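Local structure of sesquisabinene B synthase 2 (Santalum album, 6A2A) at residues 166-171 against 208-213; 66-71 against 239-244. The protein probably converts farnesyl diphosphate into sesquisabinene B, as a magnesium- or manganese-dependent terpene synthase. All coordinates share one frame; numbering follows the deposited sequence.

Interaction 1 (166-171 against 208-213)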
loop_
_atom_site.group_PDB
_atom_site.type_symbol
_atom_site.label_atom_id
_atom_site.label_comp_id
_atom_site.label_asym_id
_atom_site.label_seq_id
_atom_site.Cartn_x
_atom_site.Cartn_y
_atom_site.Cartn_z
ATOM N N LEU A 166 30.425 -21.575 30.185
ATOM C CA LEU A 166 30.736 -22.830 29.498
ATOM C C LEU A 166 29.508 -23.347 28.739
ATOM O O LEU A 166 29.593 -23.779 27.580
ATOM C CB LEU A 166 31.163 -23.867 30.528
ATOM C CG LEU A 166 31.493 -25.264 30.014
ATOM C CD1 LEU A 166 32.664 -25.203 29.055
ATOM C CD2 LEU A 166 31.796 -26.194 31.153
ATOM N N TYR A 167 28.365 -23.334 29.442
ATOM C CA TYR A 167 27.093 -23.706 28.843
ATOM C C TYR A 167 26.902 -22.902 27.565
ATOM O O TYR A 167 26.595 -23.513 26.534
ATOM C CB TYR A 167 25.927 -23.453 29.800
ATOM C CG TYR A 167 24.549 -23.631 29.194
ATOM C CD1 TYR A 167 23.925 -24.866 29.202
ATOM C CD2 TYR A 167 23.836 -22.546 28.763
ATOM C CE1 TYR A 167 22.622 -25.029 28.752
ATOM C CE2 TYR A 167 22.558 -22.691 28.239
ATOM C CZ TYR A 167 21.928 -23.930 28.291
ATOM O OH TYR A 167 20.645 -24.031 27.807
ATOM N N GLU A 168 26.988 -21.579 27.609
ATOM C CA GLU A 168 26.683 -20.761 26.487
ATOM C C GLU A 168 27.681 -21.039 25.343
ATOM O O GLU A 168 27.312 -21.056 24.176
ATOM C CB GLU A 168 26.745 -19.282 26.803
ATOM C CG GLU A 168 25.694 -18.821 27.807
ATOM C CD GLU A 168 24.261 -18.735 27.279
ATOM O OE1 GLU A 168 23.940 -19.403 26.240
ATOM O OE2 GLU A 168 23.470 -17.941 27.863
ATOM N N ALA A 169 28.944 -21.243 25.706
ATOM C CA ALA A 169 30.006 -21.493 24.699
ATOM C C ALA A 169 29.809 -22.815 23.947
ATOM O O ALA A 169 30.157 -22.875 22.720
ATOM C CB ALA A 169 31.363 -21.479 25.386
ATOM N N SER A 170 29.287 -23.804 24.590
ATOM C CA SER A 170 29.152 -25.150 24.091
ATOM C C SER A 170 28.322 -25.190 22.793
ATOM O O SER A 170 28.585 -26.059 21.941
ATOM C CB SER A 170 28.612 -26.102 25.088
ATOM O OG SER A 170 27.226 -25.926 25.329
ATOM N N PHE A 171 27.462 -24.204 22.643
ATOM C CA PHE A 171 26.488 -24.157 21.517
ATOM C C PHE A 171 27.160 -23.663 20.250
ATOM O O PHE A 171 26.516 -23.647 19.160
ATOM C CB PHE A 171 25.245 -23.334 21.882
ATOM C CG PHE A 171 24.406 -24.082 22.860
ATOM C CD1 PHE A 171 23.468 -25.017 22.461
ATOM C CD2 PHE A 171 24.600 -23.884 24.223
ATOM C CE1 PHE A 171 22.760 -25.760 23.369
ATOM C CE2 PHE A 171 23.864 -24.625 25.117
ATOM C CZ PHE A 171 22.969 -25.564 24.719
ATOM N N SER A 208 18.393 -19.094 34.556
ATOM C CA SER A 208 17.079 -19.574 34.244
ATOM C C SER A 208 16.767 -19.331 32.756
ATOM O O SER A 208 16.213 -20.221 32.054
ATOM C CB SER A 208 16.117 -18.885 35.176
ATOM O OG SER A 208 14.820 -19.280 34.897
ATOM N N HIS A 209 17.092 -18.136 32.321
ATOM C CA HIS A 209 16.880 -17.687 30.964
ATOM C C HIS A 209 17.684 -18.571 30.025
ATOM O O HIS A 209 17.166 -19.041 28.996
ATOM C CB HIS A 209 17.276 -16.242 30.841
ATOM C CG HIS A 209 16.904 -15.547 29.576
ATOM N ND1 HIS A 209 15.615 -15.135 29.336
ATOM C CD2 HIS A 209 17.652 -15.031 28.583
ATOM C CE1 HIS A 209 15.579 -14.390 28.245
ATOM N NE2 HIS A 209 16.811 -14.304 27.754
ATOM N N ALA A 210 18.925 -18.839 30.396
ATOM C CA ALA A 210 19.813 -19.679 29.595
ATOM C C ALA A 210 19.353 -21.122 29.508
ATOM O O ALA A 210 19.459 -21.747 28.433
ATOM C CB ALA A 210 21.205 -19.645 30.144
ATOM N N LEU A 211 18.894 -21.706 30.603
ATOM C CA LEU A 211 18.426 -23.074 30.612
ATOM C C LEU A 211 17.172 -23.231 29.729
ATOM O O LEU A 211 16.960 -24.288 29.122
ATOM C CB LEU A 211 18.175 -23.510 32.051
ATOM C CG LEU A 211 19.447 -23.770 32.858
ATOM C CD1 LEU A 211 19.101 -24.033 34.312
ATOM C CD2 LEU A 211 20.218 -24.968 32.294
ATOM N N ASP A 212 16.343 -22.206 29.676
ATOM C CA ASP A 212 15.214 -22.187 28.722
ATOM C C ASP A 212 15.706 -22.203 27.292
ATOM O O ASP A 212 15.258 -23.059 26.504
ATOM C CB ASP A 212 14.304 -20.979 28.943
ATOM C CG ASP A 212 13.423 -21.108 30.173
ATOM O OD1 ASP A 212 13.324 -22.162 30.798
ATOM O OD2 ASP A 212 12.854 -20.075 30.508
ATOM N N LEU A 213 16.588 -21.267 26.920
ATOM C CA LEU A 213 17.229 -21.229 25.579
ATOM C C LEU A 213 18.616 -20.615 25.721
ATOM O O LEU A 213 18.751 -19.521 26.285
ATOM C CB LEU A 213 16.436 -20.387 24.577
ATOM C CG LEU A 213 15.157 -21.002 24.010
ATOM C CD1 LEU A 213 14.409 -19.962 23.201
ATOM C CD2 LEU A 213 15.427 -22.235 23.176
HETATM O O HOH W 1 20.719 -17.304 27.377
#
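The hydroxyl of Y167 donates a hydrogen bond to the backbone carbonyl of A210, with OH 2.6 Å from O. The donor stands above the carbonyl plane, 38° out of it. CG of Y167 lies anti to the backbone N (chi1 172°), which carries the ring across to helix 201-212. In its last turn, the carbonyl of A210 meets the ring at its edge, near the ring plane.

Apolar contacts flank this bond. CE2 of Y167 lies 3.8 Å from CB of A210, and CE1 lies 4.3 Å from CD2 of L211. F171 covers one face of the tyrosine ring, its CE2 3.7 Å above the plane and over the centre. A phenylalanine in place of Y167 would probably keep much of this packing but leave the A210 carbonyl without its hydroxyl donor.

E168 makes a water-mediated link. Its OE2 accepts from a water at 2.9 Å, and the same water donates to the L213 carbonyl. OE1 takes the backbone N-H of L215, so the carboxylate grips the chain just beyond the helix end. Segments 166-170 and 208-212 run nearly side by side, axes at 26°, in the largely alpha-helical N-terminal domain of this plant terpene synthase.

Interaction 2 (66-71 against 239-244)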
loop_
_atom_site.group_PDB
_atom_site.type_symbol
_atom_site.label_atom_id
_atom_site.label_comp_id
_atom_site.label_asym_id
_atom_site.label_seq_id
_atom_site.Cartn_x
_atom_site.Cartn_y
_atom_site.Cartn_z
ATOM N N GLU A 66 28.686 7.890 19.567
ATOM C CA GLU A 66 30.106 8.160 19.442
ATOM C C GLU A 66 30.809 7.853 20.770
ATOM O O GLU A 66 31.909 7.352 20.748
ATOM C CB GLU A 66 30.342 9.606 18.992
ATOM C CG GLU A 66 30.152 9.820 17.499
ATOM C CD GLU A 66 31.204 9.147 16.632
ATOM O OE1 GLU A 66 32.409 9.364 16.888
ATOM O OE2 GLU A 66 30.815 8.391 15.712
ATOM N N GLU A 67 30.178 8.129 21.903
ATOM C CA GLU A 67 30.761 7.791 23.212
ATOM C C GLU A 67 30.913 6.277 23.326
ATOM O O GLU A 67 31.905 5.824 23.815
ATOM C CB GLU A 67 29.959 8.363 24.385
ATOM C CG GLU A 67 30.125 9.864 24.547
ATOM C CD GLU A 67 29.231 10.489 25.598
ATOM O OE1 GLU A 67 28.757 11.619 25.376
ATOM O OE2 GLU A 67 29.011 9.852 26.631
ATOM N N VAL A 68 29.954 5.492 22.808
ATOM C CA VAL A 68 30.053 4.060 22.927
ATOM C C VAL A 68 31.118 3.531 21.959
ATOM O O VAL A 68 31.803 2.619 22.263
ATOM C CB VAL A 68 28.666 3.403 22.715
ATOM C CG1 VAL A 68 28.803 1.904 22.516
ATOM C CG2 VAL A 68 27.716 3.710 23.862
ATOM N N LYS A 69 31.259 4.104 20.783
ATOM C CA LYS A 69 32.331 3.706 19.898
ATOM C C LYS A 69 33.677 3.856 20.606
ATOM O O LYS A 69 34.571 3.034 20.480
ATOM C CB LYS A 69 32.489 4.648 18.700
ATOM C CG LYS A 69 31.530 4.478 17.544
ATOM C CD LYS A 69 32.010 5.238 16.332
ATOM C CE LYS A 69 30.939 5.411 15.285
ATOM N NZ LYS A 69 31.513 6.005 14.057
ATOM N N SER A 70 33.814 4.992 21.251
ATOM C CA SER A 70 35.051 5.308 21.971
ATOM C C SER A 70 35.345 4.223 22.997
ATOM O O SER A 70 36.493 3.746 23.066
ATOM C CB SER A 70 34.992 6.689 22.587
ATOM O OG SER A 70 35.126 7.668 21.575
ATOM N N LEU A 71 34.305 3.819 23.749
ATOM C CA LEU A 71 34.427 2.769 24.758
ATOM C C LEU A 71 34.847 1.448 24.114
ATOM O O LEU A 71 35.701 0.763 24.625
ATOM C CB LEU A 71 33.097 2.607 25.501
ATOM C CG LEU A 71 32.678 3.791 26.364
ATOM C CD1 LEU A 71 31.218 3.669 26.796
ATOM C CD2 LEU A 71 33.555 3.868 27.597
ATOM N N LEU A 239 26.540 3.100 32.507
ATOM C CA LEU A 239 25.288 3.867 32.339
ATOM C C LEU A 239 25.219 4.507 30.952
ATOM O O LEU A 239 24.144 4.732 30.477
ATOM C CB LEU A 239 25.146 4.947 33.421
ATOM C CG LEU A 239 24.884 4.430 34.830
ATOM C CD1 LEU A 239 24.922 5.578 35.832
ATOM C CD2 LEU A 239 23.547 3.708 34.914
ATOM N N THR A 240 26.325 4.886 30.353
ATOM C CA THR A 240 26.309 5.479 29.009
ATOM C C THR A 240 25.844 4.415 27.986
ATOM O O THR A 240 25.061 4.691 27.101
ATOM C CB THR A 240 27.696 5.955 28.567
ATOM O OG1 THR A 240 28.221 6.960 29.449
ATOM C CG2 THR A 240 27.685 6.497 27.156
ATOM N N LEU A 241 26.413 3.232 28.091
ATOM C CA LEU A 241 26.029 2.117 27.182
ATOM C C LEU A 241 24.533 1.831 27.389
ATOM O O LEU A 241 23.786 1.733 26.415
ATOM C CB LEU A 241 26.886 0.875 27.454
ATOM C CG LEU A 241 26.525 -0.357 26.611
ATOM C CD1 LEU A 241 26.604 -0.034 25.122
ATOM C CD2 LEU A 241 27.393 -1.543 26.929
ATOM N N LEU A 242 24.105 1.728 28.655
ATOM C CA LEU A 242 22.730 1.435 29.001
ATOM C C LEU A 242 21.827 2.513 28.418
ATOM O O LEU A 242 20.809 2.193 27.777
ATOM C CB LEU A 242 22.530 1.314 30.521
ATOM C CG LEU A 242 21.077 1.141 30.966
ATOM C CD1 LEU A 242 20.509 -0.195 30.469
ATOM C CD2 LEU A 242 20.917 1.247 32.479
ATOM N N ARG A 243 22.181 3.780 28.639
ATOM C CA ARG A 243 21.391 4.868 28.144
ATOM C C ARG A 243 21.263 4.796 26.614
ATOM O O ARG A 243 20.163 5.009 26.071
ATOM C CB ARG A 243 22.017 6.206 28.575
ATOM C CG ARG A 243 21.746 6.566 30.035
ATOM C CD ARG A 243 22.585 7.761 30.511
ATOM N NE ARG A 243 22.289 8.987 29.770
ATOM C CZ ARG A 243 23.206 9.856 29.349
ATOM N NH1 ARG A 243 22.860 10.834 28.524
ATOM N NH2 ARG A 243 24.469 9.722 29.720
ATOM N N TYR A 244 22.356 4.539 25.912
ATOM C CA TYR A 244 22.337 4.429 24.456
ATOM C C TYR A 244 21.452 3.234 24.023
ATOM O O TYR A 244 20.704 3.361 23.048
ATOM C CB TYR A 244 23.731 4.252 23.862
ATOM C CG TYR A 244 23.729 4.179 22.355
ATOM C CD1 TYR A 244 23.217 5.203 21.581
ATOM C CD2 TYR A 244 24.155 3.039 21.707
ATOM C CE1 TYR A 244 23.129 5.103 20.203
ATOM C CE2 TYR A 244 24.106 2.936 20.322
ATOM C CZ TYR A 244 23.568 3.958 19.574
ATOM O OH TYR A 244 23.567 3.886 18.219
#
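V68 packs against L241 and Y244 through its two methyl groups. CG1 lies 3.9 Å from CD1 of L241. CG2 lies 4.0 Å from CB of Y244 and also lies against CA and CD1 of L241. CG1 is anti to the backbone N (chi1 167°), which leaves CG2 beside that nitrogen. The V68 side chain crosses both partners at about a right angle. No hydrogen bond joins the two segments. V68, L241 and the CB of Y244 meet through carbon atoms.

At the more open side, E67 meets T240. The E67 chain is extended beyond CG and brings OE2 to 3.6 Å from CG2 of T240. The T240 methyl also lies 4.0 Å from CB of E67. OE2 of E67 is 5.5 Å from NH2 of R243. This is too long for a salt bridge, but the opposite charges would probably attract. R243 NE has its own salt bridge to E565.

The axes of segments 66-71 and 239-244, on helices 55-73 and 239-270, cross at -134° and approach to 9.7 Å. F84 and T87 of helix 78-90 and Y231 of helix 220-232 touch L241, while F97 from a loop touches V68.

How the interactions relate
The two contacts are separate. Their centres lie about 27 Å apart, and their nearest atoms are about 15 Å apart. Along the chain, interaction 1 is nested within the loop closed by interaction 2. The segments of interaction 1 are closer in sequence, 37 residues apart at the nearest ends, whereas those of interaction 2 are 168 residues apart. Helix 220-232 borders both: its W226 stacks on H209 at interaction 1, and its end packs against helix 239-270 at interaction 2. The centres of interactions 1 and 2 are about 16 Å and 27 Å from the centre of the chain. Both are away from the magnesium-binding residues D316, D320, E394 and N460.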